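Local structure of 4-alpha-glucanotransferase (Corynebacterium glutamicum, 5B68) at residues Arg109-Thr118 against Glu130-Leu139. The protein is a bacterial amylomaltase, or disproportionating enzyme, that joins an N-terminal beta-sandwich domain to a TIM-barrel glucanotransferase domain. Sequence-based numbering, arbitrary orientation.
Sequences RDVSQVENWT and EASFKIPGDL. With SO4 (sulfate ion), chain L.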
loop_
_atom_site.group_PDB
_atom_site.type_symbol
_atom_site.label_atom_id
_atom_site.label_comp_id
_atom_site.label_asym_id
_atom_site.label_seq_id
_atom_site.Cartn_x
_atom_site.Cartn_y
_atom_site.Cartn_z
ATOM N N ARG A 109 34.633 -2.722 1.585
ATOM C CA ARG A 109 34.845 -4.150 1.315
ATOM C C ARG A 109 35.344 -4.420 -0.129
ATOM O O ARG A 109 35.135 -3.620 -1.054
ATOM C CB ARG A 109 33.557 -4.967 1.601
ATOM C CG ARG A 109 33.022 -4.955 3.055
ATOM C CD ARG A 109 33.965 -5.620 4.080
ATOM N NE ARG A 109 34.251 -6.962 3.685
ATOM C CZ ARG A 109 33.508 -8.051 3.917
ATOM N NH1 ARG A 109 33.888 -9.213 3.413
ATOM N NH2 ARG A 109 32.399 -7.997 4.660
ATOM N N ASP A 110 35.965 -5.577 -0.333
ATOM C CA ASP A 110 36.461 -5.997 -1.640
ATOM C C ASP A 110 35.505 -6.955 -2.320
ATOM O O ASP A 110 34.667 -7.578 -1.666
ATOM C CB ASP A 110 37.815 -6.716 -1.475
ATOM C CG ASP A 110 38.960 -5.756 -1.168
ATOM O OD1 ASP A 110 38.974 -4.593 -1.651
ATOM O OD2 ASP A 110 39.881 -6.184 -0.464
ATOM N N VAL A 111 35.658 -7.094 -3.629
ATOM C CA VAL A 111 35.030 -8.105 -4.416
ATOM C C VAL A 111 36.177 -8.951 -4.932
ATOM O O VAL A 111 37.329 -8.545 -4.741
ATOM C CB VAL A 111 34.224 -7.536 -5.587
ATOM C CG1 VAL A 111 33.060 -6.744 -5.022
ATOM C CG2 VAL A 111 35.110 -6.693 -6.506
ATOM N N SER A 112 35.842 -10.104 -5.496
ATOM C CA SER A 112 36.786 -11.033 -6.132
ATOM C C SER A 112 36.410 -11.231 -7.582
ATOM O O SER A 112 35.233 -11.473 -7.904
ATOM C CB SER A 112 36.709 -12.439 -5.471
ATOM O OG SER A 112 36.806 -12.241 -4.094
ATOM N N GLN A 113 37.423 -11.185 -8.465
ATOM C CA GLN A 113 37.206 -11.471 -9.850
ATOM C C GLN A 113 36.963 -12.958 -10.075
ATOM O O GLN A 113 37.584 -13.828 -9.425
ATOM C CB GLN A 113 38.345 -10.971 -10.717
ATOM C CG GLN A 113 37.923 -10.977 -12.209
ATOM C CD GLN A 113 38.895 -10.260 -13.128
ATOM O OE1 GLN A 113 39.923 -9.739 -12.686
ATOM N NE2 GLN A 113 38.591 -10.264 -14.382
ATOM N N VAL A 114 36.038 -13.256 -10.946
ATOM C CA VAL A 114 35.812 -14.652 -11.351
ATOM C C VAL A 114 35.794 -14.816 -12.836
ATOM O O VAL A 114 35.706 -13.870 -13.587
ATOM C CB VAL A 114 34.523 -15.280 -10.731
ATOM C CG1 VAL A 114 34.587 -15.383 -9.208
ATOM C CG2 VAL A 114 33.306 -14.508 -11.105
ATOM N N GLU A 115 35.833 -16.059 -13.305
ATOM C CA GLU A 115 36.002 -16.333 -14.714
ATOM C C GLU A 115 34.825 -15.709 -15.523
ATOM O O GLU A 115 33.655 -15.741 -15.109
ATOM C CB GLU A 115 36.021 -17.864 -14.983
ATOM C CG GLU A 115 34.651 -18.485 -14.661
ATOM C CD GLU A 115 34.650 -19.966 -14.352
ATOM O OE1 GLU A 115 35.225 -20.363 -13.319
ATOM O OE2 GLU A 115 34.006 -20.716 -15.143
ATOM N N ASN A 116 35.188 -15.103 -16.631
ATOM C CA ASN A 116 34.244 -14.553 -17.595
ATOM C C ASN A 116 34.744 -14.823 -18.994
ATOM O O ASN A 116 35.769 -14.303 -19.460
ATOM C CB ASN A 116 33.998 -13.062 -17.340
ATOM C CG ASN A 116 33.013 -12.443 -18.316
ATOM O OD1 ASN A 116 33.152 -12.551 -19.541
ATOM N ND2 ASN A 116 31.960 -11.816 -17.764
ATOM N N TRP A 117 33.911 -15.536 -19.727
ATOM C CA TRP A 117 34.271 -16.013 -21.042
ATOM C C TRP A 117 33.814 -15.156 -22.136
ATOM O O TRP A 117 34.088 -15.466 -23.292
ATOM C CB TRP A 117 33.729 -17.427 -21.221
ATOM C CG TRP A 117 34.226 -18.364 -20.130
ATOM C CD1 TRP A 117 33.463 -19.079 -19.252
ATOM C CD2 TRP A 117 35.589 -18.615 -19.774
ATOM N NE1 TRP A 117 34.262 -19.788 -18.417
ATOM C CE2 TRP A 117 35.575 -19.510 -18.705
ATOM C CE3 TRP A 117 36.808 -18.141 -20.235
ATOM C CZ2 TRP A 117 36.735 -19.981 -18.120
ATOM C CZ3 TRP A 117 37.954 -18.588 -19.642
ATOM C CH2 TRP A 117 37.921 -19.521 -18.618
ATOM N N THR A 118 33.150 -14.052 -21.834
ATOM C CA THR A 118 32.581 -13.203 -22.912
ATOM C C THR A 118 33.622 -12.492 -23.763
ATOM O O THR A 118 34.543 -11.865 -23.241
ATOM C CB THR A 118 31.618 -12.168 -22.292
ATOM O OG1 THR A 118 30.663 -12.874 -21.484
ATOM C CG2 THR A 118 30.898 -11.320 -23.365
ATOM N N GLU A 130 34.165 -7.379 -21.060
ATOM C CA GLU A 130 33.371 -7.729 -19.921
ATOM C C GLU A 130 34.213 -8.502 -18.910
ATOM O O GLU A 130 34.930 -9.413 -19.301
ATOM C CB GLU A 130 32.215 -8.584 -20.398
ATOM C CG GLU A 130 31.189 -8.892 -19.309
ATOM C CD GLU A 130 29.980 -9.645 -19.815
ATOM O OE1 GLU A 130 29.872 -10.866 -19.556
ATOM O OE2 GLU A 130 29.144 -9.071 -20.501
ATOM N N ALA A 131 34.048 -8.215 -17.622
ATOM C CA ALA A 131 34.612 -9.020 -16.510
ATOM C C ALA A 131 33.517 -9.372 -15.521
ATOM O O ALA A 131 32.443 -8.799 -15.568
ATOM C CB ALA A 131 35.711 -8.232 -15.855
ATOM N N SER A 132 33.738 -10.404 -14.725
ATOM C CA SER A 132 32.804 -10.807 -13.661
ATOM C C SER A 132 33.420 -10.683 -12.314
ATOM O O SER A 132 34.645 -10.996 -12.075
ATOM C CB SER A 132 32.240 -12.221 -13.860
ATOM O OG SER A 132 31.369 -12.358 -14.990
ATOM N N PHE A 133 32.648 -10.167 -11.370
ATOM C CA PHE A 133 33.108 -10.064 -9.980
ATOM C C PHE A 133 32.038 -10.650 -9.053
ATOM O O PHE A 133 30.855 -10.726 -9.404
ATOM C CB PHE A 133 33.436 -8.642 -9.556
ATOM C CG PHE A 133 34.575 -8.038 -10.321
ATOM C CD1 PHE A 133 34.328 -7.444 -11.545
ATOM C CD2 PHE A 133 35.870 -8.104 -9.866
ATOM C CE1 PHE A 133 35.351 -6.914 -12.299
ATOM C CE2 PHE A 133 36.914 -7.552 -10.601
ATOM C CZ PHE A 133 36.660 -6.936 -11.814
ATOM N N LYS A 134 32.494 -11.070 -7.890
ATOM C CA LYS A 134 31.721 -11.789 -6.915
ATOM C C LYS A 134 31.739 -11.020 -5.630
ATOM O O LYS A 134 32.795 -10.634 -5.093
ATOM C CB LYS A 134 32.381 -13.158 -6.696
ATOM C CG LYS A 134 31.541 -14.164 -5.999
ATOM C CD LYS A 134 32.176 -15.566 -6.057
ATOM C CE LYS A 134 33.602 -15.604 -5.538
ATOM N NZ LYS A 134 34.208 -16.981 -5.643
ATOM N N ILE A 135 30.565 -10.750 -5.088
ATOM C CA ILE A 135 30.497 -10.156 -3.786
ATOM C C ILE A 135 30.775 -11.188 -2.655
ATOM O O ILE A 135 30.481 -12.359 -2.844
ATOM C CB ILE A 135 29.168 -9.407 -3.511
ATOM C CG1 ILE A 135 27.979 -10.371 -3.429
ATOM C CG2 ILE A 135 28.889 -8.398 -4.609
ATOM C CD1 ILE A 135 26.692 -9.631 -3.012
ATOM N N PRO A 136 31.266 -10.708 -1.521
ATOM C CA PRO A 136 31.462 -11.529 -0.332
ATOM C C PRO A 136 30.122 -11.985 0.200
ATOM O O PRO A 136 29.152 -11.294 0.027
ATOM C CB PRO A 136 32.088 -10.569 0.672
ATOM C CG PRO A 136 32.517 -9.386 -0.088
ATOM C CD PRO A 136 31.669 -9.319 -1.307
ATOM N N GLY A 137 30.104 -13.146 0.834
ATOM C CA GLY A 137 28.900 -13.747 1.343
ATOM C C GLY A 137 28.504 -13.293 2.726
ATOM O O GLY A 137 27.538 -13.778 3.264
ATOM N N ASP A 138 29.280 -12.394 3.300
ATOM C CA ASP A 138 29.073 -11.929 4.664
ATOM C C ASP A 138 28.793 -10.436 4.816
ATOM O O ASP A 138 29.128 -9.857 5.822
ATOM C CB ASP A 138 30.230 -12.342 5.570
ATOM C CG ASP A 138 31.513 -11.634 5.239
ATOM O OD1 ASP A 138 31.594 -11.001 4.186
ATOM O OD2 ASP A 138 32.448 -11.719 6.042
ATOM N N LEU A 139 28.231 -9.805 3.800
ATOM C CA LEU A 139 27.847 -8.417 3.925
ATOM C C LEU A 139 26.632 -8.274 4.844
ATOM O O LEU A 139 25.765 -9.116 4.853
ATOM C CB LEU A 139 27.533 -7.824 2.556
ATOM C CG LEU A 139 28.627 -7.867 1.493
ATOM C CD1 LEU A 139 28.142 -7.207 0.226
ATOM C CD2 LEU A 139 29.896 -7.200 1.963
HETATM S S SO4 L . 37.627 -7.646 2.529
HETATM O O1 SO4 L . 38.093 -6.234 2.321
HETATM O O2 SO4 L . 38.576 -8.548 1.809
HETATM O O3 SO4 L . 36.245 -7.863 2.000
HETATM O O4 SO4 L . 37.612 -7.937 3.992
HETATM O O HOH W 1 34.464 -11.852 -3.027
HETATM O O HOH W 2 31.007 -14.782 -15.644
HETATM O O HOH W 3 35.470 -9.137 -22.950
#
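N116 reaches across to E130 and S132 with one amide nitrogen: ND2 lies 2.9 Å from E130 OE1, on the anti lone pair of that oxygen, and also bonds S132 OG. Amide and carboxylate planes stand nearly perpendicular, 86° apart. From above the carboxylate plane T118 OG1 gives E130 OE1 a second bond (2.9 Å), while N116 OD1 turns back to T118 N in an Asx turn, so both ends of the amide are held. V114 N bonds S132 O, and two residues further S112 and K134 form an antiparallel hydrogen-bonded pair (K134 N to S112 O, 2.8 Å). On the sheet face of Q113 and F133, Q113 CG lies over the F133 ring, whose CD2 meets V111 CG2 at 3.7 Å; on the opposite sheet face K134 CE passes V114 CG1 crosswise. At the far end R109, folded at chi2 (-65°) and chi3, points NH1 and NH2 at D138 OD1 (3.0 Å from NH1), the guanidinium edge-on and 87° from the carboxylate. R109 NE and NH1 bond O3 of a sulfate ion, probably from the crystallisation liquor, and L139 CD2 covers one face. Within the beta sandwich, strand 126-134 runs between strands 108-114 and 86-92; F133 packs on F87, V89 and V99.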